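Local structure of macrophage migration inhibitory factor-like protein (Leishmania major, 3FWT) at residues F23-S29 with A78-E84; M97-A102 with I116-Y120. The protein is a Leishmania member of the macrophage migration inhibitory factor family, a small alpha/beta protein that assembles as a trimer. All coordinates share one frame; numbering follows the deposited sequence.

Contact 1: F23-S29 with A78-E84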
ATOM      1  N   PHE A  23       4.433   1.650 -11.005  1.00 17.69           N
ATOM      2  CA  PHE A  23       4.784   2.257  -9.674  1.00 15.39           C
ATOM      3  C   PHE A  23       5.325   1.112  -8.791  1.00 15.30           C
ATOM      4  O   PHE A  23       4.799   0.023  -8.834  1.00 14.35           O
ATOM      5  CB  PHE A  23       3.569   2.950  -9.018  1.00 15.82           C
ATOM      6  CG  PHE A  23       3.793   3.343  -7.532  1.00 14.06           C
ATOM      7  CD1 PHE A  23       4.483   4.468  -7.217  1.00 14.30           C
ATOM      8  CD2 PHE A  23       3.331   2.549  -6.493  1.00 14.50           C
ATOM      9  CE1 PHE A  23       4.702   4.874  -5.877  1.00 12.25           C
ATOM     10  CE2 PHE A  23       3.581   2.909  -5.135  1.00 12.85           C
ATOM     11  CZ  PHE A  23       4.212   4.054  -4.839  1.00 12.06           C
ATOM     12  N   LEU A  24       6.457   1.320  -8.106  1.00 13.42           N
ATOM     13  CA  LEU A  24       6.928   0.357  -7.149  1.00 11.94           C
ATOM     14  C   LEU A  24       7.078   1.039  -5.809  1.00 11.66           C
ATOM     15  O   LEU A  24       7.785   2.091  -5.713  1.00 12.40           O
ATOM     16  CB  LEU A  24       8.292  -0.220  -7.540  1.00 11.89           C
ATOM     17  CG  LEU A  24       8.255  -1.174  -8.798  1.00 12.12           C
ATOM     18  CD1 LEU A  24       8.321  -0.234 -10.020  1.00 14.26           C
ATOM     19  CD2 LEU A  24       9.543  -2.125  -8.673  1.00 13.71           C
ATOM     20  N   GLN A  25       6.447   0.425  -4.803  1.00 11.08           N
ATOM     21  CA  GLN A  25       6.769   0.753  -3.405  1.00 11.10           C
ATOM     22  C   GLN A  25       7.619  -0.311  -2.701  1.00 11.01           C
ATOM     23  O   GLN A  25       7.226  -1.458  -2.581  1.00  9.81           O
ATOM     24  CB  GLN A  25       5.473   0.972  -2.547  1.00 10.64           C
ATOM     25  CG  GLN A  25       5.881   1.449  -1.098  1.00 11.47           C
ATOM     26  CD  GLN A  25       4.733   1.724  -0.101  1.00 12.74           C
ATOM     27  OE1 GLN A  25       3.590   1.393  -0.332  1.00 16.54           O
ATOM     28  NE2 GLN A  25       5.059   2.495   0.925  1.00 16.37           N
ATOM     29  N   THR A  26       8.770   0.111  -2.198  1.00 10.93           N
ATOM     30  CA  THR A  26       9.699  -0.773  -1.567  1.00 11.06           C
ATOM     31  C   THR A  26       9.603  -0.403  -0.091  1.00 11.35           C
ATOM     32  O   THR A  26       9.921   0.711   0.257  1.00 13.02           O
ATOM     33  CB  THR A  26      11.148  -0.509  -2.053  1.00 10.30           C
ATOM     34  OG1 THR A  26      11.282  -0.894  -3.437  1.00 10.68           O
ATOM     35  CG2 THR A  26      12.161  -1.321  -1.239  1.00  9.92           C
ATOM     36  N   ILE A  27       9.260  -1.379   0.730  1.00 10.50           N
ATOM     37  CA  ILE A  27       9.188  -1.291   2.210  1.00 10.45           C
ATOM     38  C   ILE A  27      10.298  -2.213   2.767  1.00  9.27           C
ATOM     39  O   ILE A  27      10.265  -3.440   2.545  1.00 10.18           O
ATOM     40  CB  ILE A  27       7.818  -1.674   2.731  1.00  8.76           C
ATOM     41  CG1 ILE A  27       6.720  -0.952   1.940  1.00 10.74           C
ATOM     42  CG2 ILE A  27       7.718  -1.517   4.313  1.00 13.59           C
ATOM     43  CD1 ILE A  27       5.271  -1.226   2.517  1.00  8.93           C
ATOM     44  N   VAL A  28      11.237  -1.594   3.482  1.00  7.99           N
ATOM     45  CA  VAL A  28      12.388  -2.292   4.056  1.00  9.04           C
ATOM     46  C   VAL A  28      12.596  -1.934   5.518  1.00 11.34           C
ATOM     47  O   VAL A  28      12.307  -0.817   5.937  1.00  7.90           O
ATOM     48  CB  VAL A  28      13.661  -2.121   3.223  1.00  9.13           C
ATOM     49  CG1 VAL A  28      13.362  -2.566   1.802  1.00 10.57           C
ATOM     50  CG2 VAL A  28      14.221  -0.665   3.124  1.00  4.10           C
ATOM     51  N   SER A  29      13.030  -2.931   6.307  1.00 11.16           N
ATOM     52  CA  SER A  29      13.311  -2.679   7.731  1.00 11.13           C
ATOM     53  C   SER A  29      14.687  -2.070   7.995  1.00 11.03           C
ATOM     54  O   SER A  29      14.902  -1.503   9.063  1.00 12.03           O
ATOM     55  CB  SER A  29      13.159  -3.940   8.537  1.00 11.88           C
ATOM     56  OG  SER A  29      13.904  -4.976   7.911  1.00 12.67           O
ATOM     57  N   ALA A  78      14.190  -7.611   6.272  1.00 10.79           N
ATOM     58  CA  ALA A  78      13.355  -8.234   5.279  1.00 10.38           C
ATOM     59  C   ALA A  78      12.772  -7.097   4.386  1.00 12.53           C
ATOM     60  O   ALA A  78      12.868  -5.892   4.714  1.00  8.91           O
ATOM     61  CB  ALA A  78      12.203  -8.924   6.033  1.00 10.91           C
ATOM     62  N   ALA A  79      12.174  -7.468   3.259  1.00 11.73           N
ATOM     63  CA  ALA A  79      11.661  -6.459   2.348  1.00 11.56           C
ATOM     64  C   ALA A  79      10.317  -6.860   1.798  1.00 13.65           C
ATOM     65  O   ALA A  79      10.059  -8.058   1.619  1.00 15.11           O
ATOM     66  CB  ALA A  79      12.666  -6.276   1.153  1.00 11.31           C
ATOM     67  N   TYR A  80       9.490  -5.874   1.421  1.00 12.64           N
ATOM     68  CA  TYR A  80       8.239  -6.173   0.679  1.00 12.66           C
ATOM     69  C   TYR A  80       8.177  -5.154  -0.429  1.00 12.93           C
ATOM     70  O   TYR A  80       8.415  -3.939  -0.168  1.00 10.62           O
ATOM     71  CB  TYR A  80       7.021  -6.046   1.630  1.00 10.97           C
ATOM     72  CG  TYR A  80       5.719  -5.789   0.937  1.00 14.04           C
ATOM     73  CD1 TYR A  80       4.906  -6.824   0.486  1.00 14.99           C
ATOM     74  CD2 TYR A  80       5.316  -4.496   0.685  1.00 17.27           C
ATOM     75  CE1 TYR A  80       3.687  -6.532  -0.149  1.00 18.27           C
ATOM     76  CE2 TYR A  80       4.120  -4.212   0.045  1.00 12.72           C
ATOM     77  CZ  TYR A  80       3.317  -5.243  -0.361  1.00 17.53           C
ATOM     78  OH  TYR A  80       2.160  -4.932  -1.077  1.00 21.38           O
ATOM     79  N   VAL A  81       7.915  -5.610  -1.670  1.00 10.87           N
ATOM     80  CA  VAL A  81       7.767  -4.649  -2.785  1.00 10.24           C
ATOM     81  C   VAL A  81       6.417  -4.783  -3.439  1.00 12.94           C
ATOM     82  O   VAL A  81       6.012  -5.944  -3.743  1.00 13.42           O
ATOM     83  CB  VAL A  81       8.854  -4.944  -3.836  1.00 10.25           C
ATOM     84  CG1 VAL A  81       8.677  -4.013  -5.057  1.00 12.78           C
ATOM     85  CG2 VAL A  81      10.282  -4.817  -3.129  1.00  8.91           C
ATOM     86  N   ARG A  82       5.684  -3.660  -3.623  1.00 12.42           N
ATOM     87  CA  ARG A  82       4.371  -3.721  -4.246  1.00 11.76           C
ATOM     88  C   ARG A  82       4.529  -3.090  -5.646  1.00 12.82           C
ATOM     89  O   ARG A  82       4.953  -1.934  -5.764  1.00 12.81           O
ATOM     90  CB  ARG A  82       3.343  -2.922  -3.451  1.00 14.59           C
ATOM     91  CG  ARG A  82       1.895  -3.093  -3.984  1.00 12.49           C
ATOM     92  CD  ARG A  82       0.872  -2.456  -3.092  1.00 16.99           C
ATOM     93  NE  ARG A  82       0.816  -0.981  -3.255  1.00 23.57           N
ATOM     94  CZ  ARG A  82       1.410  -0.083  -2.437  1.00 24.65           C
ATOM     95  NH1 ARG A  82       2.067  -0.486  -1.352  1.00 26.96           N
ATOM     96  NH2 ARG A  82       1.320   1.230  -2.670  1.00 23.44           N
ATOM     97  N   VAL A  83       4.213  -3.845  -6.709  1.00 11.47           N
ATOM     98  CA  VAL A  83       4.378  -3.338  -8.062  1.00 13.52           C
ATOM     99  C   VAL A  83       2.967  -3.108  -8.577  1.00 12.78           C
ATOM    100  O   VAL A  83       2.138  -4.019  -8.531  1.00 13.91           O
ATOM    101  CB  VAL A  83       5.036  -4.368  -8.979  1.00 12.89           C
ATOM    102  CG1 VAL A  83       5.364  -3.772 -10.429  1.00 11.29           C
ATOM    103  CG2 VAL A  83       6.315  -4.958  -8.297  1.00 12.83           C
ATOM    104  N   GLU A  84       2.733  -1.925  -9.122  1.00 14.10           N
ATOM    105  CA  GLU A  84       1.414  -1.560  -9.610  1.00 15.23           C
ATOM    106  C   GLU A  84       1.524  -1.014 -11.025  1.00 17.02           C
ATOM    107  O   GLU A  84       2.553  -0.478 -11.421  1.00 15.41           O
ATOM    108  CB  GLU A  84       0.826  -0.456  -8.739  1.00 15.19           C
ATOM    109  CG  GLU A  84       0.647  -0.976  -7.292  1.00 18.85           C
ATOM    110  CD  GLU A  84       0.192   0.116  -6.377  1.00 21.80           C
ATOM    111  OE1 GLU A  84       0.522   0.070  -5.173  1.00 27.05           O
ATOM    112  OE2 GLU A  84      -0.473   1.037  -6.857  1.00 20.57           O
TER
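Phe23, Gln25 and Ile27 form hydrogen-bonded pairs with Glu84, Arg82 and Tyr80, joining strands 23-28 and 79-84 as antiparallel neighbours whose axes pass 4.7 Å apart at 169°. Ile27 N meets Tyr80 O at 2.8 Å. On the sheet face of Phe23, Gln25 and Ile27, the amide of Gln25 stands almost perpendicular to the Arg82 guanidinium, the planes 86° apart. An extended Gln25 chain, CG anti to the backbone N (chi1 -175°), lifts OE1 to the guanidinium edge, where Arg82 NH1 binds it at 2.6 Å; the bond from NH2 to the same oxygen is weak. Arg82 NH2 also lies at the edge of the Phe23 ring, 3.7 Å from Phe23 CE2, and Ile27 CD1 rests 3.7 Å from Tyr80 CD2. Gln25 NE2 is held by Ser64, while Tyr80 OH binds Glu84 and Arg82 of the third subunit. The other face is mostly apolar: Leu24 CD2 reaches Val81 CG1 at 4.2 Å, and Val28 CG1 touches Ala79 CB at 3.8 Å, with Tyr44 of helix 34-52 covering Leu24 and Val81. One face thus builds the monomer core, whereas the other carries buried polar groups into the trimer interface, where Gln25 probably helps to orient the Arg82 guanidinium beside Arg82 of the neighbouring subunits.

Contact 2: M97-A102 with I116-Y120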
ATOM      1  N   MET A  97      10.328 -10.590 -13.548  1.00 19.43           N
ATOM      2  CA  MET A  97      10.695  -9.391 -12.820  1.00 19.00           C
ATOM      3  C   MET A  97      11.170  -9.736 -11.407  1.00 17.24           C
ATOM      4  O   MET A  97      12.097  -9.160 -10.905  1.00 17.11           O
ATOM      5  CB  MET A  97       9.494  -8.467 -12.776  1.00 19.74           C
ATOM      6  CG  MET A  97       9.171  -7.834 -14.143  1.00 20.61           C
ATOM      7  SD  MET A  97       7.720  -6.803 -14.114  1.00 25.75           S
ATOM      8  CE  MET A  97       8.404  -5.317 -13.291  1.00 16.07           C
ATOM      9  N   THR A  98      10.484 -10.647 -10.747  1.00 18.14           N
ATOM     10  CA  THR A  98      10.760 -10.928  -9.338  1.00 16.94           C
ATOM     11  C   THR A  98      12.231 -11.232  -9.034  1.00 17.64           C
ATOM     12  O   THR A  98      12.830 -10.635  -8.133  1.00 15.51           O
ATOM     13  CB  THR A  98       9.842 -12.041  -8.911  1.00 17.27           C
ATOM     14  OG1 THR A  98       8.504 -11.539  -8.875  1.00 14.90           O
ATOM     15  CG2 THR A  98      10.229 -12.663  -7.559  1.00 16.66           C
ATOM     16  N   PRO A  99      12.843 -12.148  -9.805  1.00 17.54           N
ATOM     17  CA  PRO A  99      14.208 -12.463  -9.449  1.00 17.92           C
ATOM     18  C   PRO A  99      15.136 -11.249  -9.623  1.00 17.11           C
ATOM     19  O   PRO A  99      16.103 -11.127  -8.883  1.00 16.67           O
ATOM     20  CB  PRO A  99      14.579 -13.646 -10.386  1.00 17.85           C
ATOM     21  CG  PRO A  99      13.385 -13.885 -11.270  1.00 17.77           C
ATOM     22  CD  PRO A  99      12.211 -13.149 -10.681  1.00 19.60           C
ATOM     23  N   ARG A 100      14.840 -10.357 -10.571  1.00 16.53           N
ATOM     24  CA  ARG A 100      15.643  -9.134 -10.742  1.00 17.12           C
ATOM     25  C   ARG A 100      15.424  -8.138  -9.611  1.00 17.04           C
ATOM     26  O   ARG A 100      16.397  -7.636  -9.068  1.00 14.00           O
ATOM     27  CB  ARG A 100      15.430  -8.516 -12.123  1.00 18.23           C
ATOM     28  CG  ARG A 100      15.758  -9.573 -13.233  1.00 21.52           C
ATOM     29  CD  ARG A 100      15.540  -9.033 -14.592  1.00 18.29           C
ATOM     30  NE  ARG A 100      16.446  -7.927 -14.820  1.00 24.87           N
ATOM     31  CZ  ARG A 100      16.473  -7.176 -15.917  1.00 23.48           C
ATOM     32  NH1 ARG A 100      15.656  -7.428 -16.929  1.00 21.40           N
ATOM     33  NH2 ARG A 100      17.317  -6.164 -15.983  1.00 19.17           N
ATOM     34  N   ILE A 101      14.144  -7.964  -9.207  1.00 16.03           N
ATOM     35  CA  ILE A 101      13.832  -7.058  -8.128  1.00 15.20           C
ATOM     36  C   ILE A 101      14.515  -7.529  -6.853  1.00 15.71           C
ATOM     37  O   ILE A 101      15.222  -6.731  -6.181  1.00 14.60           O
ATOM     38  CB  ILE A 101      12.314  -6.978  -7.979  1.00 16.35           C
ATOM     39  CG1 ILE A 101      11.751  -6.155  -9.173  1.00 12.93           C
ATOM     40  CG2 ILE A 101      11.836  -6.399  -6.616  1.00 13.25           C
ATOM     41  CD1 ILE A 101      10.198  -6.295  -9.209  1.00 10.12           C
ATOM     42  N   ALA A 102      14.347  -8.818  -6.548  1.00 13.58           N
ATOM     43  CA  ALA A 102      14.931  -9.421  -5.369  1.00 14.97           C
ATOM     44  C   ALA A 102      16.461  -9.326  -5.425  1.00 15.76           C
ATOM     45  O   ALA A 102      17.053  -8.959  -4.420  1.00 16.13           O
ATOM     46  CB  ALA A 102      14.455 -10.860  -5.204  1.00 16.89           C
ATOM     47  N   ILE A 116      12.375 -11.749   1.085  1.00 13.43           N
ATOM     48  CA  ILE A 116      11.892 -10.669   0.187  1.00 15.04           C
ATOM     49  C   ILE A 116      10.553 -11.109  -0.406  1.00 15.42           C
ATOM     50  O   ILE A 116      10.473 -12.213  -1.000  1.00 15.20           O
ATOM     51  CB  ILE A 116      12.877 -10.371  -0.985  1.00 14.43           C
ATOM     52  CG1 ILE A 116      14.196  -9.789  -0.454  1.00 13.67           C
ATOM     53  CG2 ILE A 116      12.241  -9.357  -1.962  1.00 15.46           C
ATOM     54  CD1 ILE A 116      15.343  -9.756  -1.590  1.00 11.79           C
ATOM     55  N   TYR A 117       9.493 -10.328  -0.210  1.00 15.78           N
ATOM     56  CA  TYR A 117       8.184 -10.620  -0.849  1.00 15.88           C
ATOM     57  C   TYR A 117       7.953  -9.598  -1.966  1.00 16.23           C
ATOM     58  O   TYR A 117       8.234  -8.381  -1.800  1.00 15.24           O
ATOM     59  CB  TYR A 117       7.043 -10.541   0.166  1.00 16.19           C
ATOM     60  CG  TYR A 117       6.619 -11.825   0.816  1.00 17.67           C
ATOM     61  CD1 TYR A 117       7.409 -12.956   0.753  1.00 17.98           C
ATOM     62  CD2 TYR A 117       5.445 -11.875   1.560  1.00 20.26           C
ATOM     63  CE1 TYR A 117       7.017 -14.108   1.325  1.00 20.08           C
ATOM     64  CE2 TYR A 117       5.014 -13.026   2.143  1.00 21.04           C
ATOM     65  CZ  TYR A 117       5.813 -14.132   2.028  1.00 22.32           C
ATOM     66  OH  TYR A 117       5.398 -15.269   2.583  1.00 20.93           O
ATOM     67  N   VAL A 118       7.518 -10.054  -3.140  1.00 14.46           N
ATOM     68  CA  VAL A 118       7.124  -9.106  -4.217  1.00 13.44           C
ATOM     69  C   VAL A 118       5.684  -9.436  -4.652  1.00 13.83           C
ATOM     70  O   VAL A 118       5.390 -10.624  -4.923  1.00 14.54           O
ATOM     71  CB  VAL A 118       8.066  -9.146  -5.413  1.00 13.93           C
ATOM     72  CG1 VAL A 118       7.769  -7.958  -6.447  1.00 16.04           C
ATOM     73  CG2 VAL A 118       9.519  -9.042  -4.925  1.00 13.67           C
ATOM     74  N   PHE A 119       4.776  -8.445  -4.605  1.00 14.57           N
ATOM     75  CA  PHE A 119       3.391  -8.631  -5.057  1.00 15.43           C
ATOM     76  C   PHE A 119       3.054  -7.676  -6.212  1.00 16.45           C
ATOM     77  O   PHE A 119       3.465  -6.529  -6.198  1.00 16.75           O
ATOM     78  CB  PHE A 119       2.405  -8.312  -3.942  1.00 13.60           C
ATOM     79  CG  PHE A 119       2.389  -9.313  -2.857  1.00 17.74           C
ATOM     80  CD1 PHE A 119       3.472  -9.434  -2.002  1.00 18.64           C
ATOM     81  CD2 PHE A 119       1.268 -10.080  -2.622  1.00 20.66           C
ATOM     82  CE1 PHE A 119       3.419 -10.332  -1.006  1.00 22.45           C
ATOM     83  CE2 PHE A 119       1.238 -10.997  -1.605  1.00 18.76           C
ATOM     84  CZ  PHE A 119       2.322 -11.108  -0.808  1.00 21.42           C
ATOM     85  N   TYR A 120       2.296  -8.144  -7.214  1.00 17.09           N
ATOM     86  CA  TYR A 120       1.975  -7.318  -8.357  1.00 15.70           C
ATOM     87  C   TYR A 120       0.449  -7.087  -8.414  1.00 16.54           C
ATOM     88  O   TYR A 120      -0.398  -8.045  -8.316  1.00 15.54           O
ATOM     89  CB  TYR A 120       2.411  -7.973  -9.707  1.00 15.78           C
ATOM     90  CG  TYR A 120       3.864  -8.317  -9.773  1.00 13.58           C
ATOM     91  CD1 TYR A 120       4.383  -9.285  -8.969  1.00 15.30           C
ATOM     92  CD2 TYR A 120       4.737  -7.584 -10.570  1.00 11.76           C
ATOM     93  CE1 TYR A 120       5.727  -9.590  -9.010  1.00 15.69           C
ATOM     94  CE2 TYR A 120       6.032  -7.862 -10.634  1.00 15.89           C
ATOM     95  CZ  TYR A 120       6.544  -8.873  -9.851  1.00 11.00           C
ATOM     96  OH  TYR A 120       7.860  -9.141  -9.879  1.00 16.87           O
TER
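Thr98 and Tyr120 make the polar link between helix 97-102 and strand 116-120, the last two elements of a beta-alpha-beta unit that begins with strand 79-85. The helix packs on one face of the sheet, its axis 9.2 Å from that of the strand at its closest, and the two run at 137° to each other. Ile116, Val118 and Tyr120 point toward it, whereas Tyr117 and Phe119 point away. In Tyr120, CG lies beside the backbone N and anti to the carbonyl carbon (chi1 -56°), which sends the ring toward the start of the segment 97-102. There the hydroxyl comes between Met97 and Thr98, with Met97 CB 3.4 Å from Tyr120 OH. The chain of Met97 is extended at chi2 (178°), which carries SD alongside the ring; Met97 SD approaches obliquely, 4.0 Å from Tyr120 CE2, in a Met-aromatic contact. Thr98 OG1 approaches the ring edge near its plane. This threonine oxygen also binds Asn132 of the third subunit, so the helix, the strand and a neighbouring chain meet at one buried hydroxyl.

One turn later, Ile101 divides its branches: CG2 lies 3.9 Å from Val118 CG2, while CD1 reaches back to the phenol oxygen. Val118 answers with both methyls, CG1 facing Ile101 CD1 at 4.0 Å. Ala102, with its short side chain, receives the end of Ile116, whose CD1 sits 3.9 Å from Ala102 CB and also approaches the backbone carbonyl. The hydrogen bond that joins the two segments spans 2.7 Å between Thr98 OG1 and Tyr120 OH, and either hydroxyl may be the donor.

Overall arrangement
Both contacts are buried, with centres about 9 Å apart, and they share one sheet: strand 79-85, which pairs with strand 22-28 in contact 1, is also bonded to strand 116-128 of contact 2. Val81 N probably bonds Tyr117 O, and Val83 N Phe119 O. Contact 1 is strand pairing within the sheet, held by regular backbone bonds, whereas contact 2 lays a helix across a sheet face through side chains. Val81 and Val83 lie on that helix-covered face, where Val83 CB packs 3.6 Å from Tyr120 CD2. Each contact also reaches the third subunit, contact 1 through Tyr80 and contact 2 through Thr98.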